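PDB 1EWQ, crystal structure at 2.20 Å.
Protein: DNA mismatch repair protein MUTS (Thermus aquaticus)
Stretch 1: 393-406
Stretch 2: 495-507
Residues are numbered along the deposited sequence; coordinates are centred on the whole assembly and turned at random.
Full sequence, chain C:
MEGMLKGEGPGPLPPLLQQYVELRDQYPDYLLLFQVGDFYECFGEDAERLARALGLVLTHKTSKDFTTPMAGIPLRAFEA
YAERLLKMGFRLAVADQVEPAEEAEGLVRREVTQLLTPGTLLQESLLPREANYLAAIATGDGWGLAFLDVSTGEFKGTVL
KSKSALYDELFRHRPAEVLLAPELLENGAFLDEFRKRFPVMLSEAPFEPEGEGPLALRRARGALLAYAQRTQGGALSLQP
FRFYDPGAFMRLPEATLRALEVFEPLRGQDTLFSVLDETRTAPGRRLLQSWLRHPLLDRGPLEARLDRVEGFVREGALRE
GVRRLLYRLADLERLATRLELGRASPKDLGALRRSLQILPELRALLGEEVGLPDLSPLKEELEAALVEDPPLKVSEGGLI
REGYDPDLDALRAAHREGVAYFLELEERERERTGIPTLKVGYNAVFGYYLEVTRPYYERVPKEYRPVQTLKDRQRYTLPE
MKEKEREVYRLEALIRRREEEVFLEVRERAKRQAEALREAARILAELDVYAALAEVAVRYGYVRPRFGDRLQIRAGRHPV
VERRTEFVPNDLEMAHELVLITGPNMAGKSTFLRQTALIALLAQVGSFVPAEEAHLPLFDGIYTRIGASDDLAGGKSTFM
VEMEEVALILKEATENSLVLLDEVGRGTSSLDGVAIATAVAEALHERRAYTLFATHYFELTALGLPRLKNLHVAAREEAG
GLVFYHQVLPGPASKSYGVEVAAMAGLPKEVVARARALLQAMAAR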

ATOM      1  N   LYS C 393       0.895 -32.981   9.052  1.00 52.84           N
ATOM      2  CA  LYS C 393      -0.292 -33.796   8.806  1.00 53.07           C
ATOM      3  C   LYS C 393      -0.077 -35.257   9.181  1.00 53.15           C
ATOM      4  O   LYS C 393       0.962 -35.847   8.874  1.00 53.03           O
ATOM      5  CB  LYS C 393      -0.711 -33.710   7.335  1.00 53.30           C
ATOM      6  CG  LYS C 393      -1.231 -32.350   6.914  1.00 53.72           C
ATOM      7  CD  LYS C 393      -2.001 -32.433   5.600  1.00 54.11           C
ATOM      8  CE  LYS C 393      -2.629 -31.090   5.254  1.00 54.38           C
ATOM      9  NZ  LYS C 393      -3.427 -30.561   6.401  1.00 54.39           N
ATOM     10  N   VAL C 394      -1.073 -35.835   9.850  1.00 53.18           N
ATOM     11  CA  VAL C 394      -1.023 -37.229  10.276  1.00 53.27           C
ATOM     12  C   VAL C 394      -0.894 -38.167   9.073  1.00 53.38           C
ATOM     13  O   VAL C 394      -0.321 -39.250   9.184  1.00 53.40           O
ATOM     14  CB  VAL C 394      -2.305 -37.606  11.083  1.00 53.17           C
ATOM     15  CG1 VAL C 394      -3.527 -37.507  10.193  1.00 53.08           C
ATOM     16  CG2 VAL C 394      -2.178 -39.014  11.656  1.00 53.06           C
ATOM     17  N   SER C 395      -1.418 -37.739   7.924  1.00 53.39           N
ATOM     18  CA  SER C 395      -1.389 -38.541   6.698  1.00 53.32           C
ATOM     19  C   SER C 395       0.011 -38.950   6.252  1.00 53.34           C
ATOM     20  O   SER C 395       0.190 -39.979   5.602  1.00 53.53           O
ATOM     21  CB  SER C 395      -2.073 -37.786   5.555  1.00 53.33           C
ATOM     22  OG  SER C 395      -1.354 -36.614   5.214  1.00 53.22           O
ATOM     23  N   GLU C 396       1.005 -38.143   6.592  1.00 53.33           N
ATOM     24  CA  GLU C 396       2.370 -38.457   6.199  1.00 53.08           C
ATOM     25  C   GLU C 396       3.135 -39.139   7.330  1.00 52.43           C
ATOM     26  O   GLU C 396       2.564 -39.890   8.125  1.00 52.32           O
ATOM     27  CB  GLU C 396       3.096 -37.178   5.760  1.00 53.50           C
ATOM     28  CG  GLU C 396       3.224 -36.135   6.861  1.00 54.54           C
ATOM     29  CD  GLU C 396       3.605 -34.753   6.343  1.00 55.19           C
ATOM     30  OE1 GLU C 396       2.790 -34.143   5.612  1.00 55.53           O
ATOM     31  OE2 GLU C 396       4.710 -34.266   6.678  1.00 55.50           O
ATOM     32  N   GLY C 397       4.435 -38.865   7.380  1.00 51.82           N
ATOM     33  CA  GLY C 397       5.317 -39.430   8.389  1.00 50.93           C
ATOM     34  C   GLY C 397       4.750 -39.719   9.769  1.00 49.99           C
ATOM     35  O   GLY C 397       3.652 -39.297  10.117  1.00 49.86           O
ATOM     36  N   GLY C 398       5.540 -40.440  10.556  1.00 49.23           N
ATOM     37  CA  GLY C 398       5.150 -40.822  11.897  1.00 48.28           C
ATOM     38  C   GLY C 398       4.880 -39.689  12.867  1.00 47.58           C
ATOM     39  O   GLY C 398       5.786 -38.976  13.303  1.00 47.38           O
ATOM     40  N   LEU C 399       3.611 -39.529  13.206  1.00 46.68           N
ATOM     41  CA  LEU C 399       3.202 -38.507  14.142  1.00 45.70           C
ATOM     42  C   LEU C 399       3.410 -39.148  15.509  1.00 45.37           C
ATOM     43  O   LEU C 399       4.012 -38.562  16.407  1.00 44.92           O
ATOM     44  CB  LEU C 399       1.723 -38.193  13.937  1.00 45.55           C
ATOM     45  CG  LEU C 399       1.125 -36.882  14.443  1.00 45.67           C
ATOM     46  CD1 LEU C 399      -0.363 -37.076  14.568  1.00 45.43           C
ATOM     47  CD2 LEU C 399       1.717 -36.479  15.789  1.00 45.66           C
ATOM     48  N   ILE C 400       2.918 -40.379  15.632  1.00 45.10           N
ATOM     49  CA  ILE C 400       2.988 -41.150  16.867  1.00 45.07           C
ATOM     50  C   ILE C 400       4.268 -41.961  16.953  1.00 45.38           C
ATOM     51  O   ILE C 400       4.707 -42.542  15.966  1.00 45.42           O
ATOM     52  CB  ILE C 400       1.774 -42.105  16.966  1.00 44.81           C
ATOM     53  CG1 ILE C 400       0.477 -41.293  16.889  1.00 44.64           C
ATOM     54  CG2 ILE C 400       1.826 -42.908  18.263  1.00 44.36           C
ATOM     55  CD1 ILE C 400       0.332 -40.250  17.990  1.00 44.25           C
ATOM     56  N   ARG C 401       4.861 -42.010  18.140  1.00 45.66           N
ATOM     57  CA  ARG C 401       6.107 -42.748  18.337  1.00 46.18           C
ATOM     58  C   ARG C 401       5.950 -44.256  18.469  1.00 45.98           C
ATOM     59  O   ARG C 401       4.918 -44.756  18.927  1.00 45.89           O
ATOM     60  CB  ARG C 401       6.837 -42.224  19.568  1.00 46.90           C
ATOM     61  CG  ARG C 401       7.105 -40.749  19.493  1.00 48.07           C
ATOM     62  CD  ARG C 401       8.294 -40.365  20.328  1.00 48.97           C
ATOM     63  NE  ARG C 401       8.166 -40.816  21.706  1.00 50.03           N
ATOM     64  CZ  ARG C 401       9.001 -40.446  22.668  1.00 50.84           C
ATOM     65  NH1 ARG C 401      10.009 -39.626  22.379  1.00 51.22           N
ATOM     66  NH2 ARG C 401       8.829 -40.882  23.912  1.00 51.36           N
ATOM     67  N   GLU C 402       6.993 -44.977  18.072  1.00 45.78           N
ATOM     68  CA  GLU C 402       6.981 -46.427  18.148  1.00 45.79           C
ATOM     69  C   GLU C 402       6.827 -46.907  19.581  1.00 45.19           C
ATOM     70  O   GLU C 402       7.441 -46.368  20.508  1.00 44.77           O
ATOM     71  CB  GLU C 402       8.260 -46.999  17.538  1.00 46.75           C
ATOM     72  CG  GLU C 402       8.243 -46.995  16.021  1.00 48.14           C
ATOM     73  CD  GLU C 402       9.561 -47.424  15.418  1.00 49.10           C
ATOM     74  OE1 GLU C 402      10.046 -48.526  15.773  1.00 49.75           O
ATOM     75  OE2 GLU C 402      10.110 -46.659  14.587  1.00 49.47           O
ATOM     76  N   GLY C 403       5.984 -47.921  19.751  1.00 44.57           N
ATOM     77  CA  GLY C 403       5.745 -48.476  21.071  1.00 43.76           C
ATOM     78  C   GLY C 403       4.609 -47.826  21.842  1.00 43.15           C
ATOM     79  O   GLY C 403       4.298 -48.249  22.956  1.00 43.29           O
ATOM     80  N   TYR C 404       3.976 -46.806  21.271  1.00 42.35           N
ATOM     81  CA  TYR C 404       2.885 -46.143  21.973  1.00 41.41           C
ATOM     82  C   TYR C 404       1.577 -46.914  21.814  1.00 40.89           C
ATOM     83  O   TYR C 404       0.947 -47.301  22.801  1.00 40.61           O
ATOM     84  CB  TYR C 404       2.695 -44.710  21.459  1.00 41.63           C
ATOM     85  CG  TYR C 404       1.638 -43.944  22.226  1.00 41.58           C
ATOM     86  CD1 TYR C 404       1.881 -43.485  23.522  1.00 41.78           C
ATOM     87  CD2 TYR C 404       0.371 -43.744  21.687  1.00 41.59           C
ATOM     88  CE1 TYR C 404       0.885 -42.851  24.261  1.00 41.65           C
ATOM     89  CE2 TYR C 404      -0.630 -43.116  22.418  1.00 41.74           C
ATOM     90  CZ  TYR C 404      -0.367 -42.674  23.701  1.00 41.61           C
ATOM     91  OH  TYR C 404      -1.367 -42.066  24.418  1.00 41.85           O
ATOM     92  N   ASP C 405       1.169 -47.126  20.569  1.00 40.24           N
ATOM     93  CA  ASP C 405      -0.071 -47.838  20.284  1.00 39.66           C
ATOM     94  C   ASP C 405       0.226 -49.181  19.621  1.00 39.66           C
ATOM     95  O   ASP C 405       0.716 -49.229  18.494  1.00 39.43           O
ATOM     96  CB  ASP C 405      -0.953 -46.984  19.382  1.00 39.10           C
ATOM     97  CG  ASP C 405      -2.265 -47.655  19.043  1.00 38.91           C
ATOM     98  OD1 ASP C 405      -2.429 -48.083  17.883  1.00 38.22           O
ATOM     99  OD2 ASP C 405      -3.131 -47.755  19.939  1.00 38.17           O
ATOM    100  N   PRO C 406      -0.083 -50.293  20.312  1.00 39.71           N
ATOM    101  CA  PRO C 406       0.156 -51.649  19.800  1.00 39.31           C
ATOM    102  C   PRO C 406      -0.427 -51.949  18.421  1.00 39.36           C
ATOM    103  O   PRO C 406       0.227 -52.583  17.597  1.00 39.43           O
ATOM    104  CB  PRO C 406      -0.411 -52.546  20.905  1.00 39.71           C
ATOM    105  CG  PRO C 406      -1.456 -51.684  21.555  1.00 40.01           C
ATOM    106  CD  PRO C 406      -0.813 -50.327  21.593  1.00 39.59           C
ATOM    107  N   ILE C 495      -2.251 -48.123   8.376  1.00 43.07           N
ATOM    108  CA  ILE C 495      -1.410 -47.294   9.226  1.00 43.19           C
ATOM    109  C   ILE C 495      -1.923 -45.850   9.281  1.00 43.42           C
ATOM    110  O   ILE C 495      -2.001 -45.262  10.359  1.00 43.46           O
ATOM    111  CB  ILE C 495       0.046 -47.325   8.746  1.00 42.82           C
ATOM    112  CG1 ILE C 495       0.626 -48.726   8.971  1.00 42.57           C
ATOM    113  CG2 ILE C 495       0.865 -46.281   9.492  1.00 42.86           C
ATOM    114  CD1 ILE C 495       2.021 -48.920   8.412  1.00 42.19           C
ATOM    115  N   ARG C 496      -2.286 -45.279   8.134  1.00 43.66           N
ATOM    116  CA  ARG C 496      -2.802 -43.911   8.128  1.00 44.22           C
ATOM    117  C   ARG C 496      -4.047 -43.825   9.003  1.00 44.22           C
ATOM    118  O   ARG C 496      -4.230 -42.855   9.732  1.00 44.07           O
ATOM    119  CB  ARG C 496      -3.160 -43.445   6.714  1.00 44.47           C
ATOM    120  CG  ARG C 496      -1.973 -43.168   5.812  1.00 45.24           C
ATOM    121  CD  ARG C 496      -2.435 -42.554   4.493  1.00 45.83           C
ATOM    122  NE  ARG C 496      -1.746 -43.144   3.349  1.00 46.57           N
ATOM    123  CZ  ARG C 496      -2.057 -44.318   2.806  1.00 46.53           C
ATOM    124  NH1 ARG C 496      -3.054 -45.038   3.295  1.00 46.83           N
ATOM    125  NH2 ARG C 496      -1.363 -44.773   1.776  1.00 46.34           N
ATOM    126  N   ARG C 497      -4.899 -44.846   8.926  1.00 44.39           N
ATOM    127  CA  ARG C 497      -6.123 -44.879   9.718  1.00 44.35           C
ATOM    128  C   ARG C 497      -5.836 -44.892  11.209  1.00 43.89           C
ATOM    129  O   ARG C 497      -6.188 -43.955  11.926  1.00 43.93           O
ATOM    130  CB  ARG C 497      -6.976 -46.109   9.386  1.00 45.07           C
ATOM    131  CG  ARG C 497      -8.250 -46.137  10.227  1.00 46.20           C
ATOM    132  CD  ARG C 497      -9.164 -47.314   9.962  1.00 47.27           C
ATOM    133  NE  ARG C 497     -10.447 -47.099  10.632  1.00 48.50           N
ATOM    134  CZ  ARG C 497     -11.479 -47.939  10.584  1.00 49.21           C
ATOM    135  NH1 ARG C 497     -11.385 -49.069   9.896  1.00 49.32           N
ATOM    136  NH2 ARG C 497     -12.616 -47.639  11.209  1.00 49.35           N
ATOM    137  N   ARG C 498      -5.212 -45.969  11.673  1.00 43.19           N
ATOM    138  CA  ARG C 498      -4.875 -46.121  13.083  1.00 42.58           C
ATOM    139  C   ARG C 498      -4.132 -44.910  13.635  1.00 41.91           C
ATOM    140  O   ARG C 498      -4.410 -44.458  14.742  1.00 41.58           O
ATOM    141  CB  ARG C 498      -4.024 -47.379  13.289  1.00 42.62           C
ATOM    142  CG  ARG C 498      -3.276 -47.441  14.622  1.00 42.61           C
ATOM    143  CD  ARG C 498      -4.129 -47.974  15.774  1.00 42.61           C
ATOM    144  NE  ARG C 498      -5.340 -47.203  16.030  1.00 42.22           N
ATOM    145  CZ  ARG C 498      -5.811 -46.934  17.245  1.00 41.93           C
ATOM    146  NH1 ARG C 498      -5.175 -47.366  18.319  1.00 41.23           N
ATOM    147  NH2 ARG C 498      -6.926 -46.235  17.384  1.00 42.13           N
ATOM    148  N   GLU C 499      -3.187 -44.384  12.864  1.00 41.44           N
ATOM    149  CA  GLU C 499      -2.418 -43.239  13.331  1.00 40.96           C
ATOM    150  C   GLU C 499      -3.283 -41.989  13.496  1.00 40.79           C
ATOM    151  O   GLU C 499      -3.053 -41.198  14.403  1.00 40.51           O
ATOM    152  CB  GLU C 499      -1.240 -42.965  12.395  1.00 40.84           C
ATOM    153  CG  GLU C 499      -0.271 -41.929  12.950  1.00 40.60           C
ATOM    154  CD  GLU C 499       1.088 -41.986  12.283  1.00 40.46           C
ATOM    155  OE1 GLU C 499       1.129 -42.140  11.040  1.00 40.11           O
ATOM    156  OE2 GLU C 499       2.108 -41.864  12.998  1.00 40.03           O
ATOM    157  N   GLU C 500      -4.274 -41.805  12.630  1.00 40.87           N
ATOM    158  CA  GLU C 500      -5.151 -40.655  12.773  1.00 41.19           C
ATOM    159  C   GLU C 500      -6.027 -40.887  14.005  1.00 40.82           C
ATOM    160  O   GLU C 500      -6.316 -39.953  14.758  1.00 40.54           O
ATOM    161  CB  GLU C 500      -6.047 -40.467  11.549  1.00 42.21           C
ATOM    162  CG  GLU C 500      -6.794 -39.133  11.580  1.00 44.14           C
ATOM    163  CD  GLU C 500      -7.752 -38.950  10.419  1.00 45.12           C
ATOM    164  OE1 GLU C 500      -8.889 -39.469  10.496  1.00 45.92           O
ATOM    165  OE2 GLU C 500      -7.372 -38.286   9.426  1.00 45.71           O
ATOM    166  N   GLU C 501      -6.449 -42.137  14.210  1.00 40.13           N
ATOM    167  CA  GLU C 501      -7.281 -42.474  15.364  1.00 39.65           C
ATOM    168  C   GLU C 501      -6.512 -42.165  16.652  1.00 38.85           C
ATOM    169  O   GLU C 501      -7.068 -41.609  17.595  1.00 38.78           O
ATOM    170  CB  GLU C 501      -7.675 -43.964  15.357  1.00 39.98           C
ATOM    171  CG  GLU C 501      -8.378 -44.447  14.087  1.00 40.67           C
ATOM    172  CD  GLU C 501      -8.815 -45.916  14.159  1.00 40.69           C
ATOM    173  OE1 GLU C 501      -8.071 -46.751  14.717  1.00 40.52           O
ATOM    174  OE2 GLU C 501      -9.904 -46.238  13.640  1.00 40.91           O
ATOM    175  N   VAL C 502      -5.234 -42.522  16.687  1.00 37.94           N
ATOM    176  CA  VAL C 502      -4.421 -42.269  17.871  1.00 37.18           C
ATOM    177  C   VAL C 502      -4.246 -40.771  18.090  1.00 36.78           C
ATOM    178  O   VAL C 502      -4.306 -40.294  19.221  1.00 36.87           O
ATOM    179  CB  VAL C 502      -3.041 -42.940  17.758  1.00 37.03           C
ATOM    180  CG1 VAL C 502      -2.188 -42.585  18.965  1.00 36.71           C
ATOM    181  CG2 VAL C 502      -3.214 -44.458  17.669  1.00 36.94           C
ATOM    182  N   PHE C 503      -4.033 -40.027  17.008  1.00 36.16           N
ATOM    183  CA  PHE C 503      -3.886 -38.581  17.123  1.00 35.78           C
ATOM    184  C   PHE C 503      -5.132 -38.012  17.790  1.00 35.40           C
ATOM    185  O   PHE C 503      -5.034 -37.245  18.746  1.00 35.11           O
ATOM    186  CB  PHE C 503      -3.720 -37.929  15.749  1.00 35.53           C
ATOM    187  CG  PHE C 503      -3.938 -36.446  15.764  1.00 35.28           C
ATOM    188  CD1 PHE C 503      -3.053 -35.604  16.429  1.00 35.32           C
ATOM    189  CD2 PHE C 503      -5.064 -35.890  15.162  1.00 35.24           C
ATOM    190  CE1 PHE C 503      -3.290 -34.224  16.500  1.00 35.14           C
ATOM    191  CE2 PHE C 503      -5.309 -34.518  15.227  1.00 35.18           C
ATOM    192  CZ  PHE C 503      -4.416 -33.683  15.901  1.00 34.96           C
ATOM    193  N   LEU C 504      -6.300 -38.393  17.278  1.00 35.16           N
ATOM    194  CA  LEU C 504      -7.571 -37.927  17.826  1.00 35.22           C
ATOM    195  C   LEU C 504      -7.750 -38.306  19.295  1.00 35.21           C
ATOM    196  O   LEU C 504      -8.236 -37.501  20.083  1.00 35.17           O
ATOM    197  CB  LEU C 504      -8.740 -38.470  16.997  1.00 35.04           C
ATOM    198  CG  LEU C 504      -8.792 -37.882  15.581  1.00 35.27           C
ATOM    199  CD1 LEU C 504      -9.962 -38.462  14.798  1.00 35.01           C
ATOM    200  CD2 LEU C 504      -8.918 -36.362  15.681  1.00 35.10           C
ATOM    201  N   GLU C 505      -7.347 -39.520  19.661  1.00 35.33           N
ATOM    202  CA  GLU C 505      -7.466 -39.978  21.041  1.00 35.60           C
ATOM    203  C   GLU C 505      -6.575 -39.117  21.937  1.00 35.30           C
ATOM    204  O   GLU C 505      -6.993 -38.670  23.002  1.00 35.13           O
ATOM    205  CB  GLU C 505      -7.067 -41.464  21.148  1.00 36.47           C
ATOM    206  CG  GLU C 505      -7.933 -42.410  20.281  1.00 37.90           C
ATOM    207  CD  GLU C 505      -7.441 -43.866  20.256  1.00 38.90           C
ATOM    208  OE1 GLU C 505      -6.313 -44.147  20.733  1.00 39.42           O
ATOM    209  OE2 GLU C 505      -8.190 -44.733  19.738  1.00 39.30           O
ATOM    210  N   VAL C 506      -5.344 -38.881  21.496  1.00 35.25           N
ATOM    211  CA  VAL C 506      -4.400 -38.063  22.254  1.00 35.09           C
ATOM    212  C   VAL C 506      -4.914 -36.621  22.338  1.00 35.06           C
ATOM    213  O   VAL C 506      -4.813 -35.973  23.382  1.00 34.89           O
ATOM    214  CB  VAL C 506      -3.003 -38.077  21.589  1.00 35.00           C
ATOM    215  CG1 VAL C 506      -2.031 -37.212  22.379  1.00 34.62           C
ATOM    216  CG2 VAL C 506      -2.486 -39.511  21.510  1.00 35.62           C
ATOM    217  N   ARG C 507      -5.471 -36.130  21.236  1.00 34.84           N
ATOM    218  CA  ARG C 507      -6.005 -34.776  21.190  1.00 35.09           C
ATOM    219  C   ARG C 507      -7.121 -34.633  22.221  1.00 35.45           C
ATOM    220  O   ARG C 507      -7.186 -33.641  22.948  1.00 35.05           O
ATOM    221  CB  ARG C 507      -6.546 -34.476  19.796  1.00 34.93           C
ATOM    222  CG  ARG C 507      -7.169 -33.097  19.654  1.00 34.63           C
ATOM    223  CD  ARG C 507      -8.352 -33.175  18.705  1.00 34.50           C
ATOM    224  NE  ARG C 507      -8.086 -32.587  17.407  1.00 34.42           N
ATOM    225  CZ  ARG C 507      -8.915 -32.677  16.371  1.00 34.62           C
ATOM    226  NH1 ARG C 507     -10.060 -33.345  16.486  1.00 34.42           N
ATOM    227  NH2 ARG C 507      -8.610 -32.085  15.225  1.00 34.27           N
TER
HETATM  228  O   HOH W   1      -0.075 -41.814   8.928  1.00 38.87           O

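An irregular loop, residues 393-405, lies along one flank of a continuous helix, residues 495-507, and the two stretches bury 642 Å² between them. The loop begins with a type I turn, Lys 393 to Glu 396; a type II turn, Arg 401 to Tyr 404, whose Gly 403 has backbone angles that by themselves call for glycine, leads to Asp 405, where the next helix starts. The approach is closest near the first turn, where the CA atoms of Ser 395 and Arg 496 are 5.7 Å apart, and wider at Asp 405 and Val 502, 7.5 Å between CA atoms. Val 394 is the first bump: its methyls fill the hollow beside Glu 499 and Glu 500, with Val 394 CG2 3.6 Å from both Glu 499 O and Glu 500 CA and 3.7 Å from Glu 499 CG, and Val 394 CG1 3.9 Å from Glu 500 CG. The buried Glu 499 side chain is the answering bump, filling the bend of the loop at Gly 398 to Ile 400. Glu 499 OE2 accepts hydrogen bonds from Leu 399 N (2.8 Å) and Ile 400 N (3.1 Å), so one carboxylate oxygen satisfies two successive amides that no regular strand or helix pairs. Glu 499 OE2 also lies 3.4 Å from Gly 398 CA. Water 1 links the other oxygen to the loop, 2.5 Å from Glu 499 OE1 and 2.6 Å from Val 394 O. Beyond this polar centre the contact turns greasy. Leu 399 CD1 meets Phe 503 CD1 at 3.6 Å, and Ile 400 CD1 reaches Val 502 CG1 at 3.6 Å. The same methyl, Val 502 CG1, sits at the edge of the Tyr 404 ring, 3.8 Å from Tyr 404 CE2. Asp 405 caps the following helix and also forms a salt bridge, Asp 405 OD2 to Arg 498 NH1 2.6 Å. Glu 501 and Glu 505 hold the same guanidinium through NH2.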